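Local coordinates for chitin oligosaccharide binding protein NagB2 (Paenibacillus sp. FPU-7, PDB 7EHU) that binds the chitin oligosaccharides N,N'-diacetylchitobiose and N,N',N''-triacetylchitotriose outside the cell, probably delivering them to an ABC-type importer, at residues 173-176 against 177-180; 239-242 against 243-247; 166-169 against 170-174. All coordinates share one frame; numbering follows the deposited sequence.

Interaction 1 (173-176 against 177-180)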
loop_
_atom_site.group_PDB
_atom_site.type_symbol
_atom_site.label_atom_id
_atom_site.label_comp_id
_atom_site.label_asym_id
_atom_site.label_seq_id
_atom_site.Cartn_x
_atom_site.Cartn_y
_atom_site.Cartn_z
ATOM N N PHE A 173 19.075 -9.615 11.554
ATOM C CA PHE A 173 18.329 -9.959 10.347
ATOM C C PHE A 173 19.208 -10.751 9.384
ATOM O O PHE A 173 18.802 -11.803 8.881
ATOM C CB PHE A 173 17.827 -8.648 9.718
ATOM C CG PHE A 173 17.006 -8.809 8.459
ATOM C CD1 PHE A 173 15.731 -9.366 8.490
ATOM C CD2 PHE A 173 17.482 -8.335 7.251
ATOM C CE1 PHE A 173 14.976 -9.472 7.319
ATOM C CE2 PHE A 173 16.730 -8.448 6.100
ATOM C CZ PHE A 173 15.488 -9.024 6.130
ATOM N N THR A 174 20.426 -10.270 9.128
ATOM C CA THR A 174 21.313 -11.014 8.242
ATOM C C THR A 174 21.671 -12.371 8.841
ATOM O O THR A 174 21.789 -13.358 8.103
ATOM C CB THR A 174 22.571 -10.205 7.871
ATOM O OG1 THR A 174 23.321 -9.876 9.041
ATOM C CG2 THR A 174 22.215 -8.905 7.167
ATOM N N LYS A 175 21.798 -12.456 10.171
ATOM C CA LYS A 175 22.071 -13.754 10.771
ATOM C C LYS A 175 20.903 -14.710 10.517
ATOM O O LYS A 175 21.106 -15.897 10.223
ATOM C CB LYS A 175 22.389 -13.636 12.268
ATOM C CG LYS A 175 22.675 -15.024 12.781
ATOM C CD LYS A 175 24.052 -15.428 12.200
ATOM C CE LYS A 175 24.394 -16.875 12.388
ATOM N NZ LYS A 175 23.390 -17.412 11.361
ATOM N N ALA A 176 19.675 -14.215 10.606
ATOM C CA ALA A 176 18.521 -15.060 10.333
ATOM C C ALA A 176 18.483 -15.504 8.876
ATOM O O ALA A 176 18.198 -16.676 8.581
ATOM C CB ALA A 176 17.256 -14.281 10.657
ATOM N N LEU A 177 18.763 -14.585 7.953
ATOM C CA LEU A 177 18.779 -14.958 6.544
ATOM C C LEU A 177 19.822 -16.040 6.285
ATOM O O LEU A 177 19.560 -16.998 5.546
ATOM C CB LEU A 177 19.067 -13.732 5.685
ATOM C CG LEU A 177 17.996 -12.642 5.736
ATOM C CD1 LEU A 177 18.450 -11.401 4.990
ATOM C CD2 LEU A 177 16.660 -13.112 5.185
ATOM N N GLU A 178 21.017 -15.886 6.876
ATOM C CA GLU A 178 22.086 -16.875 6.728
ATOM C C GLU A 178 21.615 -18.247 7.193
ATOM O O GLU A 178 21.849 -19.266 6.528
ATOM C CB GLU A 178 23.311 -16.430 7.544
ATOM C CG GLU A 178 24.189 -15.379 6.856
ATOM C CD GLU A 178 25.193 -14.688 7.786
ATOM O OE1 GLU A 178 25.387 -15.156 8.931
ATOM O OE2 GLU A 178 25.788 -13.673 7.352
ATOM N N ALA A 179 20.956 -18.292 8.348
ATOM C CA ALA A 179 20.532 -19.568 8.924
ATOM C C ALA A 179 19.428 -20.215 8.097
ATOM O O ALA A 179 19.402 -21.443 7.926
ATOM C CB ALA A 179 20.054 -19.348 10.363
ATOM N N LEU A 180 18.499 -19.409 7.585
ATOM C CA LEU A 180 17.442 -19.949 6.738
ATOM C C LEU A 180 18.029 -20.504 5.448
ATOM O O LEU A 180 17.710 -21.630 5.042
ATOM C CB LEU A 180 16.421 -18.856 6.427
ATOM C CG LEU A 180 15.555 -18.407 7.612
ATOM C CD1 LEU A 180 14.961 -17.028 7.350
ATOM C CD2 LEU A 180 14.452 -19.420 7.916
#
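Helix 170-182 carries this contact within itself, where F173 and L177, one turn apart, form a CH-pi pair on its inward side. L177 CD1 stands over one face of the F173 ring, 4.0 Å from the centroid and 29° off the normal, and its closest ring atom is F173 CE2 at 3.6 Å. L177 sends CG anti to its carbonyl carbon (chi1 -65°), which brings the branch back over the preceding turn, with CG 3.4 Å from F173 O. In the solute-binding protein fold this side of the helix packs against strand 271-275: M271 meets F173, L177 and L180, and F151 adds another ring beside F173. Four i to i+4 backbone bonds run through the segment, among them L177 N to F173 O at 2.9 Å. The outer side is polar. K175, bent at chi2 and chi4, crosses E178 at about a right angle, and its NZ makes a long salt bridge of 3.9 Å to E178 OE1. The aliphatic part of the lysine is nearer, K175 CD lying 3.5 Å from that same E178 OE1. E178 CG passes 3.4 Å from T174 O, the carbonyl that also accepts E178 N.

Interaction 2 (239-242 against 243-247)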
loop_
_atom_site.group_PDB
_atom_site.type_symbol
_atom_site.label_atom_id
_atom_site.label_comp_id
_atom_site.label_asym_id
_atom_site.label_seq_id
_atom_site.Cartn_x
_atom_site.Cartn_y
_atom_site.Cartn_z
ATOM N N LEU A 239 19.624 -4.031 -1.250
ATOM C CA LEU A 239 18.587 -4.767 -1.971
ATOM C C LEU A 239 19.217 -5.752 -2.941
ATOM O O LEU A 239 18.840 -6.926 -2.996
ATOM C CB LEU A 239 17.696 -3.795 -2.740
ATOM C CG LEU A 239 16.539 -4.391 -3.547
ATOM C CD1 LEU A 239 15.513 -5.103 -2.673
ATOM C CD2 LEU A 239 15.877 -3.300 -4.364
ATOM N N LYS A 240 20.190 -5.278 -3.720
ATOM C CA LYS A 240 20.900 -6.153 -4.641
ATOM C C LYS A 240 21.597 -7.288 -3.900
ATOM O O LYS A 240 21.545 -8.441 -4.340
ATOM C CB LYS A 240 21.886 -5.307 -5.454
ATOM C CG LYS A 240 22.686 -6.041 -6.510
ATOM C CD LYS A 240 21.808 -6.807 -7.482
ATOM C CE LYS A 240 22.632 -7.478 -8.573
ATOM N NZ LYS A 240 21.754 -8.220 -9.509
ATOM N N ASP A 241 22.208 -6.997 -2.745
ATOM C CA ASP A 241 22.906 -8.048 -2.008
ATOM C C ASP A 241 21.938 -9.121 -1.513
ATOM O O ASP A 241 22.285 -10.304 -1.495
ATOM C CB ASP A 241 23.724 -7.466 -0.846
ATOM C CG ASP A 241 24.788 -8.442 -0.334
ATOM O OD1 ASP A 241 25.713 -8.787 -1.117
ATOM O OD2 ASP A 241 24.704 -8.872 0.839
ATOM N N LEU A 242 20.713 -8.746 -1.146
ATOM C CA LEU A 242 19.742 -9.751 -0.730
ATOM C C LEU A 242 19.439 -10.726 -1.862
ATOM O O LEU A 242 19.214 -11.916 -1.624
ATOM C CB LEU A 242 18.442 -9.074 -0.312
ATOM C CG LEU A 242 18.445 -8.250 0.974
ATOM C CD1 LEU A 242 17.110 -7.557 1.137
ATOM C CD2 LEU A 242 18.753 -9.106 2.193
ATOM N N LYS A 243 19.359 -10.224 -3.096
ATOM C CA LYS A 243 19.147 -11.103 -4.242
ATOM C C LYS A 243 20.397 -11.923 -4.546
ATOM O O LYS A 243 20.296 -13.133 -4.778
ATOM C CB LYS A 243 18.733 -10.257 -5.451
ATOM C CG LYS A 243 18.444 -10.997 -6.770
ATOM C CD LYS A 243 17.149 -11.795 -6.744
ATOM C CE LYS A 243 16.943 -12.570 -8.047
ATOM N NZ LYS A 243 17.937 -13.676 -8.240
ATOM N N ASP A 244 21.579 -11.282 -4.528
ATOM C CA ASP A 244 22.833 -11.976 -4.834
ATOM C C ASP A 244 23.057 -13.164 -3.913
ATOM O O ASP A 244 23.622 -14.186 -4.325
ATOM C CB ASP A 244 24.026 -11.024 -4.668
ATOM C CG ASP A 244 24.135 -10.006 -5.781
ATOM O OD1 ASP A 244 23.552 -10.242 -6.858
ATOM O OD2 ASP A 244 24.804 -8.958 -5.577
ATOM N N LYS A 245 22.675 -13.023 -2.645
ATOM C CA LYS A 245 22.869 -14.061 -1.644
ATOM C C LYS A 245 21.827 -15.174 -1.738
ATOM O O LYS A 245 21.939 -16.165 -1.010
ATOM C CB LYS A 245 22.798 -13.419 -0.242
ATOM C CG LYS A 245 23.980 -12.501 0.128
ATOM C CD LYS A 245 25.002 -13.189 1.024
ATOM C CE LYS A 245 26.242 -12.318 1.277
ATOM N NZ LYS A 245 25.945 -11.042 1.983
ATOM N N GLY A 246 20.806 -15.035 -2.584
ATOM C CA GLY A 246 19.718 -15.995 -2.593
ATOM C C GLY A 246 18.714 -15.812 -1.476
ATOM O O GLY A 246 17.923 -16.719 -1.194
ATOM N N TYR A 247 18.702 -14.649 -0.834
ATOM C CA TYR A 247 17.753 -14.409 0.244
ATOM C C TYR A 247 16.374 -14.050 -0.308
ATOM O O TYR A 247 15.363 -14.537 0.191
ATOM C CB TYR A 247 18.305 -13.344 1.193
ATOM C CG TYR A 247 19.626 -13.676 1.888
ATOM C CD1 TYR A 247 20.015 -14.994 2.133
ATOM C CD2 TYR A 247 20.462 -12.661 2.341
ATOM C CE1 TYR A 247 21.193 -15.284 2.799
ATOM C CE2 TYR A 247 21.648 -12.942 2.999
ATOM C CZ TYR A 247 22.006 -14.261 3.217
ATOM O OH TYR A 247 23.158 -14.598 3.888
HETATM O O HOH W 1 21.178 -10.299 -7.943
HETATM O O HOH W 2 26.015 -7.608 -3.471
#
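D241 OD2 takes K245 NZ in a salt bridge of 2.7 Å, using its syn lone pair, at the C-terminal end of helix 230-244. A Schellman motif closes that end: Y247 N bonds to L242 O at 2.9 Å, G246 N bonds to K243 O, and G246 takes the positive phi (78°) that turns the chain off the helix. K245 is folded at chi2 and chi4, which brings its ammonium back to the aspartate one turn earlier. An alanine in place of D241 takes the carboxylate away, so the K245 ammonium is likely to lose its mate and its folded chain to swing free. The other aspartate, D244, meets K240: their direct salt bridge is long, but water 1 accepts from K240 NZ and donates to D244 OD1 at 2.6 Å. K240 NZ also bonds to L407 O. The two carboxylates approach each other, D241 OD1 lying 4.6 Å from D244 OD2, and water 2 donates to both oxygens, which probably eases their repulsion. K245 CB sits 3.4 Å above the centre of the Y247 ring, and the edge of that ring is met near its plane by L242 CD2, 3.9 Å from Y247 CD2.

Interaction 3 (166-169 against 170-174)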
loop_
_atom_site.group_PDB
_atom_site.type_symbol
_atom_site.label_atom_id
_atom_site.label_comp_id
_atom_site.label_asym_id
_atom_site.label_seq_id
_atom_site.Cartn_x
_atom_site.Cartn_y
_atom_site.Cartn_z
ATOM N N ALA A 166 12.320 -12.563 16.753
ATOM C CA ALA A 166 12.272 -11.743 15.544
ATOM C C ALA A 166 13.448 -10.767 15.552
ATOM O O ALA A 166 13.755 -10.185 16.592
ATOM C CB ALA A 166 10.958 -10.967 15.502
ATOM N N PRO A 167 14.135 -10.578 14.423
ATOM C CA PRO A 167 15.330 -9.720 14.432
ATOM C C PRO A 167 14.959 -8.264 14.642
ATOM O O PRO A 167 14.027 -7.768 14.013
ATOM C CB PRO A 167 15.953 -9.953 13.051
ATOM C CG PRO A 167 14.874 -10.486 12.219
ATOM C CD PRO A 167 13.950 -11.242 13.124
ATOM N N LYS A 168 15.691 -7.586 15.539
ATOM C CA LYS A 168 15.476 -6.167 15.795
ATOM C C LYS A 168 16.479 -5.282 15.067
ATOM O O LYS A 168 16.196 -4.100 14.827
ATOM C CB LYS A 168 15.627 -5.867 17.285
ATOM C CG LYS A 168 14.601 -6.527 18.149
ATOM C CD LYS A 168 14.829 -6.096 19.587
ATOM C CE LYS A 168 14.203 -7.001 20.597
ATOM N NZ LYS A 168 14.647 -8.398 20.341
ATOM N N THR A 169 17.652 -5.815 14.742
ATOM C CA THR A 169 18.718 -5.059 14.105
ATOM C C THR A 169 19.099 -5.729 12.790
ATOM O O THR A 169 18.780 -6.896 12.544
ATOM C CB THR A 169 19.971 -5.021 14.978
ATOM O OG1 THR A 169 20.521 -6.344 15.003
ATOM C CG2 THR A 169 19.660 -4.511 16.401
ATOM N N TRP A 170 19.774 -4.960 11.934
ATOM C CA TRP A 170 20.191 -5.480 10.639
ATOM C C TRP A 170 21.104 -6.686 10.808
ATOM O O TRP A 170 21.000 -7.660 10.055
ATOM C CB TRP A 170 20.877 -4.376 9.825
ATOM C CG TRP A 170 21.300 -4.833 8.460
ATOM C CD1 TRP A 170 22.562 -5.190 8.057
ATOM C CD2 TRP A 170 20.446 -5.030 7.325
ATOM N NE1 TRP A 170 22.541 -5.587 6.739
ATOM C CE2 TRP A 170 21.256 -5.500 6.268
ATOM C CE3 TRP A 170 19.077 -4.861 7.103
ATOM C CZ2 TRP A 170 20.742 -5.787 5.007
ATOM C CZ3 TRP A 170 18.568 -5.142 5.843
ATOM C CH2 TRP A 170 19.399 -5.612 4.818
ATOM N N ASP A 171 21.990 -6.653 11.806
ATOM C CA ASP A 171 22.899 -7.779 12.007
ATOM C C ASP A 171 22.139 -9.035 12.425
ATOM O O ASP A 171 22.461 -10.139 11.968
ATOM C CB ASP A 171 23.992 -7.401 13.012
ATOM C CG ASP A 171 25.076 -6.510 12.389
ATOM O OD1 ASP A 171 25.887 -5.928 13.145
ATOM O OD2 ASP A 171 25.108 -6.375 11.141
ATOM N N GLU A 172 21.110 -8.891 13.269
ATOM C CA GLU A 172 20.294 -10.052 13.619
ATOM C C GLU A 172 19.516 -10.543 12.403
ATOM O O GLU A 172 19.307 -11.748 12.229
ATOM C CB GLU A 172 19.334 -9.702 14.757
ATOM C CG GLU A 172 19.998 -9.414 16.103
ATOM C CD GLU A 172 19.013 -8.977 17.203
ATOM O OE1 GLU A 172 17.859 -8.599 16.912
ATOM O OE2 GLU A 172 19.405 -9.002 18.388
ATOM N N PHE A 173 19.075 -9.615 11.554
ATOM C CA PHE A 173 18.329 -9.959 10.347
ATOM C C PHE A 173 19.208 -10.751 9.384
ATOM O O PHE A 173 18.802 -11.803 8.881
ATOM C CB PHE A 173 17.827 -8.648 9.718
ATOM C CG PHE A 173 17.006 -8.809 8.459
ATOM C CD1 PHE A 173 15.731 -9.366 8.490
ATOM C CD2 PHE A 173 17.482 -8.335 7.251
ATOM C CE1 PHE A 173 14.976 -9.472 7.319
ATOM C CE2 PHE A 173 16.730 -8.448 6.100
ATOM C CZ PHE A 173 15.488 -9.024 6.130
ATOM N N THR A 174 20.426 -10.270 9.128
ATOM C CA THR A 174 21.313 -11.014 8.242
ATOM C C THR A 174 21.671 -12.371 8.841
ATOM O O THR A 174 21.789 -13.358 8.103
ATOM C CB THR A 174 22.571 -10.205 7.871
ATOM O OG1 THR A 174 23.321 -9.876 9.041
ATOM C CG2 THR A 174 22.215 -8.905 7.167
HETATM O O HOH W 3 15.453 -10.287 18.758
#
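P167 lies across the first turn of the helix beside F173, its CB 3.5 Å from F173 N and its CG in the plane of the phenyl ring, at the edge, 4.0 Å from F173 CD1. The proline thus takes a rim of the ring rather than a face, and F297 of strand 294-297 touches both residues. The polar partners lie on the more open side. T169 OG1 accepts E172 N at 3.1 Å over an angle of 164°; with chi1 at 69° the hydroxyl is wedged between the backbone N and the carbonyl carbon of its own residue, a crowded position that turns it to the first turn of the helix. E172 answers by running back over the threonine. Extended beyond CG, it brings OE1 to K168 N, a 2.8 Å bond bent only 12° from straight and met nearly along the C-O axis of the carboxylate. Its CG passes 3.3 Å from T169 OG1. Water 3 donates to A166 O at 2.8 Å and weakly to E172 OE1. T169 O then receives F173 N in its carbonyl plane, starting the regular helical bonding. One turn in, T174 CG2 sits over one face of W170, offset toward its rim, and R238 adds a cation-pi contact. A threonine N-cap, with a glutamate three residues on reaching back to the incoming backbone, defines the start of helix 170-182.

Interactions 3 and 1 belong to the same helix, 170-182, the one holding its capped start and the other its middle, and F173 works in both. Interaction 2 is the closing end of helix 230-244, which packs against interaction 1: L177 CD1 lies 3.6 Å from both L242 CD2 and Y247 CD2, so these apolar branches form a buried seam between helix 170-182 and the end of helix 230-244 with the turn that follows it. Each contact has one buried face and one more open. Surface charge differs most: a long lysine-glutamate pair in interaction 1, a tight salt bridge plus bridging waters in interaction 2, and in interaction 3 a carboxylate spent on a backbone N-H.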